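Local coordinates for protein thiol peroxidase (Mycobacterium tuberculosis, PDB 1XVQ) that probably reduces hydrogen peroxide and organic hydroperoxides to water and alcohols with electrons from thioredoxin, helping to protect the cell against oxidative stress, at residues Ala24-Leu34 and Ala104-Tyr115. Numbering follows the deposited sequence.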
loop_
_atom_site.group_PDB
_atom_site.type_symbol
_atom_site.label_atom_id
_atom_site.label_comp_id
_atom_site.label_asym_id
_atom_site.label_seq_id
_atom_site.Cartn_x
_atom_site.Cartn_y
_atom_site.Cartn_z
ATOM N N ALA A 24 2.045 -5.829 12.862
ATOM C CA ALA A 24 2.456 -5.173 11.644
ATOM C C ALA A 24 3.763 -4.431 11.900
ATOM O O ALA A 24 3.955 -3.792 12.946
ATOM C CB ALA A 24 1.386 -4.207 11.181
ATOM N N PRO A 25 4.691 -4.515 10.946
ATOM C CA PRO A 25 5.969 -3.817 11.116
ATOM C C PRO A 25 5.734 -2.312 11.317
ATOM O O PRO A 25 4.846 -1.703 10.717
ATOM C CB PRO A 25 6.710 -4.107 9.799
ATOM C CG PRO A 25 6.154 -5.431 9.368
ATOM C CD PRO A 25 4.651 -5.262 9.680
ATOM N N ALA A 26 6.533 -1.696 12.181
ATOM C CA ALA A 26 6.395 -0.282 12.395
ATOM C C ALA A 26 6.736 0.468 11.110
ATOM O O ALA A 26 7.442 -0.053 10.255
ATOM C CB ALA A 26 7.361 0.177 13.500
ATOM N N PHE A 27 6.188 1.655 10.948
ATOM C CA PHE A 27 6.607 2.449 9.790
ATOM C C PHE A 27 6.579 3.925 10.114
ATOM O O PHE A 27 5.880 4.367 11.037
ATOM C CB PHE A 27 5.742 2.161 8.545
ATOM C CG PHE A 27 4.277 2.389 8.753
ATOM C CD1 PHE A 27 3.747 3.675 8.757
ATOM C CD2 PHE A 27 3.420 1.309 8.928
ATOM C CE1 PHE A 27 2.376 3.890 8.930
ATOM C CE2 PHE A 27 2.052 1.514 9.097
ATOM C CZ PHE A 27 1.527 2.791 9.100
ATOM N N THR A 28 7.363 4.675 9.351
ATOM C CA THR A 28 7.450 6.116 9.486
ATOM C C THR A 28 7.469 6.704 8.077
ATOM O O THR A 28 8.531 7.005 7.519
ATOM C CB THR A 28 8.746 6.525 10.228
ATOM O OG1 THR A 28 9.872 6.001 9.518
ATOM C CG2 THR A 28 8.762 5.962 11.650
ATOM N N LEU A 29 6.288 6.862 7.504
ATOM C CA LEU A 29 6.139 7.393 6.147
ATOM C C LEU A 29 6.168 8.915 6.194
ATOM O O LEU A 29 6.255 9.494 7.273
ATOM C CB LEU A 29 4.812 6.892 5.554
ATOM C CG LEU A 29 4.816 5.375 5.291
ATOM C CD1 LEU A 29 3.382 4.870 5.109
ATOM C CD2 LEU A 29 5.654 5.063 4.055
ATOM N N THR A 30 6.139 9.554 5.032
ATOM C CA THR A 30 6.157 11.017 4.971
ATOM C C THR A 30 4.848 11.525 4.407
ATOM O O THR A 30 4.358 11.039 3.381
ATOM C CB THR A 30 7.329 11.527 4.091
ATOM O OG1 THR A 30 8.557 11.066 4.644
ATOM C CG2 THR A 30 7.360 13.062 4.059
ATOM N N GLY A 31 4.281 12.512 5.093
ATOM C CA GLY A 31 3.014 13.084 4.681
ATOM C C GLY A 31 3.123 14.290 3.777
ATOM O O GLY A 31 4.232 14.755 3.466
ATOM N N GLY A 32 1.960 14.788 3.359
ATOM C CA GLY A 32 1.883 15.930 2.461
ATOM C C GLY A 32 2.539 17.201 2.979
ATOM O O GLY A 32 2.913 18.065 2.194
ATOM N N ASP A 33 2.690 17.317 4.292
ATOM C CA ASP A 33 3.316 18.501 4.873
ATOM C C ASP A 33 4.764 18.218 5.257
ATOM O O ASP A 33 5.383 18.987 5.989
ATOM C CB ASP A 33 2.529 18.942 6.110
ATOM C CG ASP A 33 2.517 17.890 7.206
ATOM O OD1 ASP A 33 2.871 16.717 6.932
ATOM O OD2 ASP A 33 2.143 18.233 8.350
ATOM N N LEU A 34 5.294 17.101 4.762
ATOM C CA LEU A 34 6.669 16.678 5.036
ATOM C C LEU A 34 6.913 16.244 6.477
ATOM O O LEU A 34 8.054 16.095 6.913
ATOM C CB LEU A 34 7.691 17.763 4.607
ATOM C CG LEU A 34 7.676 18.135 3.109
ATOM C CD1 LEU A 34 8.842 19.074 2.774
ATOM C CD2 LEU A 34 7.771 16.858 2.253
ATOM N N ALA A 104 0.529 8.687 1.447
ATOM C CA ALA A 104 1.712 8.695 2.292
ATOM C C ALA A 104 2.836 8.234 1.371
ATOM O O ALA A 104 2.674 7.286 0.613
ATOM C CB ALA A 104 1.565 7.745 3.451
ATOM N N SER A 105 3.971 8.906 1.466
ATOM C CA SER A 105 5.123 8.620 0.614
ATOM C C SER A 105 6.238 7.882 1.356
ATOM O O SER A 105 6.591 8.240 2.480
ATOM C CB SER A 105 5.659 9.946 0.061
ATOM O OG SER A 105 6.911 9.762 -0.581
ATOM N N ALA A 106 6.807 6.865 0.698
ATOM C CA ALA A 106 7.909 6.076 1.251
ATOM C C ALA A 106 9.260 6.537 0.687
ATOM O O ALA A 106 10.227 5.791 0.774
ATOM C CB ALA A 106 7.717 4.575 0.882
ATOM N N PHE A 107 9.333 7.749 0.138
ATOM C CA PHE A 107 10.569 8.180 -0.512
ATOM C C PHE A 107 11.813 8.221 0.371
ATOM O O PHE A 107 12.922 8.035 -0.127
ATOM C CB PHE A 107 10.349 9.523 -1.237
ATOM C CG PHE A 107 10.654 10.743 -0.405
ATOM C CD1 PHE A 107 11.923 11.313 -0.432
ATOM C CD2 PHE A 107 9.658 11.333 0.367
ATOM C CE1 PHE A 107 12.202 12.475 0.302
ATOM C CE2 PHE A 107 9.925 12.503 1.103
ATOM C CZ PHE A 107 11.199 13.068 1.063
ATOM N N ARG A 108 11.635 8.420 1.686
ATOM C CA ARG A 108 12.802 8.462 2.564
ATOM C C ARG A 108 12.737 7.571 3.802
ATOM O O ARG A 108 13.343 7.867 4.827
ATOM C CB ARG A 108 13.118 9.931 2.944
ATOM C CG ARG A 108 12.008 10.619 3.741
ATOM C CD ARG A 108 12.451 12.028 4.183
ATOM N NE ARG A 108 11.368 12.756 4.852
ATOM C CZ ARG A 108 11.219 14.081 4.824
ATOM N NH1 ARG A 108 12.079 14.842 4.154
ATOM N NH2 ARG A 108 10.222 14.647 5.492
ATOM N N ASP A 109 12.051 6.433 3.695
ATOM C CA ASP A 109 11.981 5.533 4.820
ATOM C C ASP A 109 12.007 4.113 4.287
ATOM O O ASP A 109 11.954 3.883 3.060
ATOM C CB ASP A 109 10.733 5.791 5.687
ATOM C CG ASP A 109 9.456 5.424 4.982
ATOM O OD1 ASP A 109 8.907 6.262 4.242
ATOM O OD2 ASP A 109 9.028 4.272 5.168
ATOM N N SER A 110 12.090 3.169 5.219
ATOM C CA SER A 110 12.233 1.755 4.900
ATOM C C SER A 110 10.975 0.938 4.674
ATOM O O SER A 110 11.052 -0.276 4.520
ATOM C CB SER A 110 13.081 1.105 6.010
ATOM O OG SER A 110 12.391 1.204 7.247
ATOM N N PHE A 111 9.828 1.604 4.566
ATOM C CA PHE A 111 8.558 0.900 4.364
ATOM C C PHE A 111 8.611 -0.203 3.295
ATOM O O PHE A 111 8.195 -1.328 3.547
ATOM C CB PHE A 111 7.443 1.898 3.996
ATOM C CG PHE A 111 6.101 1.240 3.750
ATOM C CD1 PHE A 111 5.761 0.744 2.475
ATOM C CD2 PHE A 111 5.200 1.080 4.788
ATOM C CE1 PHE A 111 4.541 0.096 2.246
ATOM C CE2 PHE A 111 3.965 0.430 4.580
ATOM C CZ PHE A 111 3.630 -0.067 3.302
ATOM N N GLY A 112 9.119 0.110 2.106
ATOM C CA GLY A 112 9.158 -0.893 1.039
ATOM C C GLY A 112 9.924 -2.171 1.355
ATOM O O GLY A 112 9.507 -3.256 0.953
ATOM N N GLU A 113 11.027 -2.046 2.095
ATOM C CA GLU A 113 11.826 -3.216 2.463
ATOM C C GLU A 113 11.229 -3.944 3.662
ATOM O O GLU A 113 11.201 -5.189 3.701
ATOM C CB GLU A 113 13.266 -2.786 2.769
ATOM C CG GLU A 113 13.999 -2.180 1.538
ATOM C CD GLU A 113 13.429 -0.850 1.025
ATOM O OE1 GLU A 113 13.257 -0.717 -0.217
ATOM O OE2 GLU A 113 13.170 0.078 1.824
ATOM N N ASP A 114 10.739 -3.171 4.628
ATOM C CA ASP A 114 10.133 -3.750 5.829
ATOM C C ASP A 114 8.861 -4.511 5.508
ATOM O O ASP A 114 8.561 -5.508 6.184
ATOM C CB ASP A 114 9.834 -2.678 6.868
ATOM C CG ASP A 114 11.079 -1.944 7.313
ATOM O OD1 ASP A 114 12.200 -2.504 7.169
ATOM O OD2 ASP A 114 10.929 -0.812 7.805
ATOM N N TYR A 115 8.121 -4.055 4.491
ATOM C CA TYR A 115 6.916 -4.730 4.094
ATOM C C TYR A 115 7.111 -5.693 2.916
ATOM O O TYR A 115 6.148 -6.311 2.458
ATOM C CB TYR A 115 5.807 -3.712 3.776
ATOM C CG TYR A 115 5.085 -3.258 5.035
ATOM C CD1 TYR A 115 5.717 -2.433 5.962
ATOM C CD2 TYR A 115 3.811 -3.737 5.332
ATOM C CE1 TYR A 115 5.076 -2.106 7.172
ATOM C CE2 TYR A 115 3.173 -3.426 6.534
ATOM C CZ TYR A 115 3.816 -2.611 7.442
ATOM O OH TYR A 115 3.184 -2.308 8.655
HETATM O O HOH W 1 8.586 0.542 7.782
HETATM O O HOH W 2 9.664 -1.722 10.749
HETATM O O HOH W 3 9.320 8.711 3.411
#
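The phenol ring of Y115 is enclosed on both faces: P25 lies over one, its CG displaced toward the rim, and F111 CE2 over the other. Y115 OH reaches past the proline ring and donates to P25 O at 2.7 Å; the C=O...OH angle of 134°, in the carbonyl plane, places the hydroxyl on a lone pair. The same OH meets the F27 ring at its edge, 3.6 Å from CD2, while F27 CB sits in the plane of the F111 ring, 3.9 Å from F111 CD2. L29 extends the apolar row: its CD1 packs on A104 CB, and its CD2 lies 3.6 Å from F111 CB and also touches A106.

Farther along, T30 and S105 form a single antiparallel hydrogen-bonded pair, T30 N to S105 O and S105 N to T30 O, each 2.9 Å, with the S105 N-H nearly straight at 174°. With OG1 beside its own backbone N (chi1 -60°), T30 turns its hydroxyl to R108, accepting a weak bond from R108 NE to T30 OG1, and CG2 to the edge of the F107 ring, a face of which carries R108 CG. One water joins T30 OG1, S105 O, R108 N and D109 OD1, the last at 2.6 Å. Another bridges A26 O and D114 OD2, tying the loop to the helix.

D109 OD2 accepts from F111 N, an Asx turn leading into helix 111-114, and S105 OG accepts from F107 N, an ST turn, while also bonding D84. F111 and Y115 continue onto L49 of strand 47-51. The segments thus join the small antiparallel sheet of strands 28-30 and 36-38 to the helix 111-114 region beside the central sheet of a peroxiredoxin's thioredoxin fold.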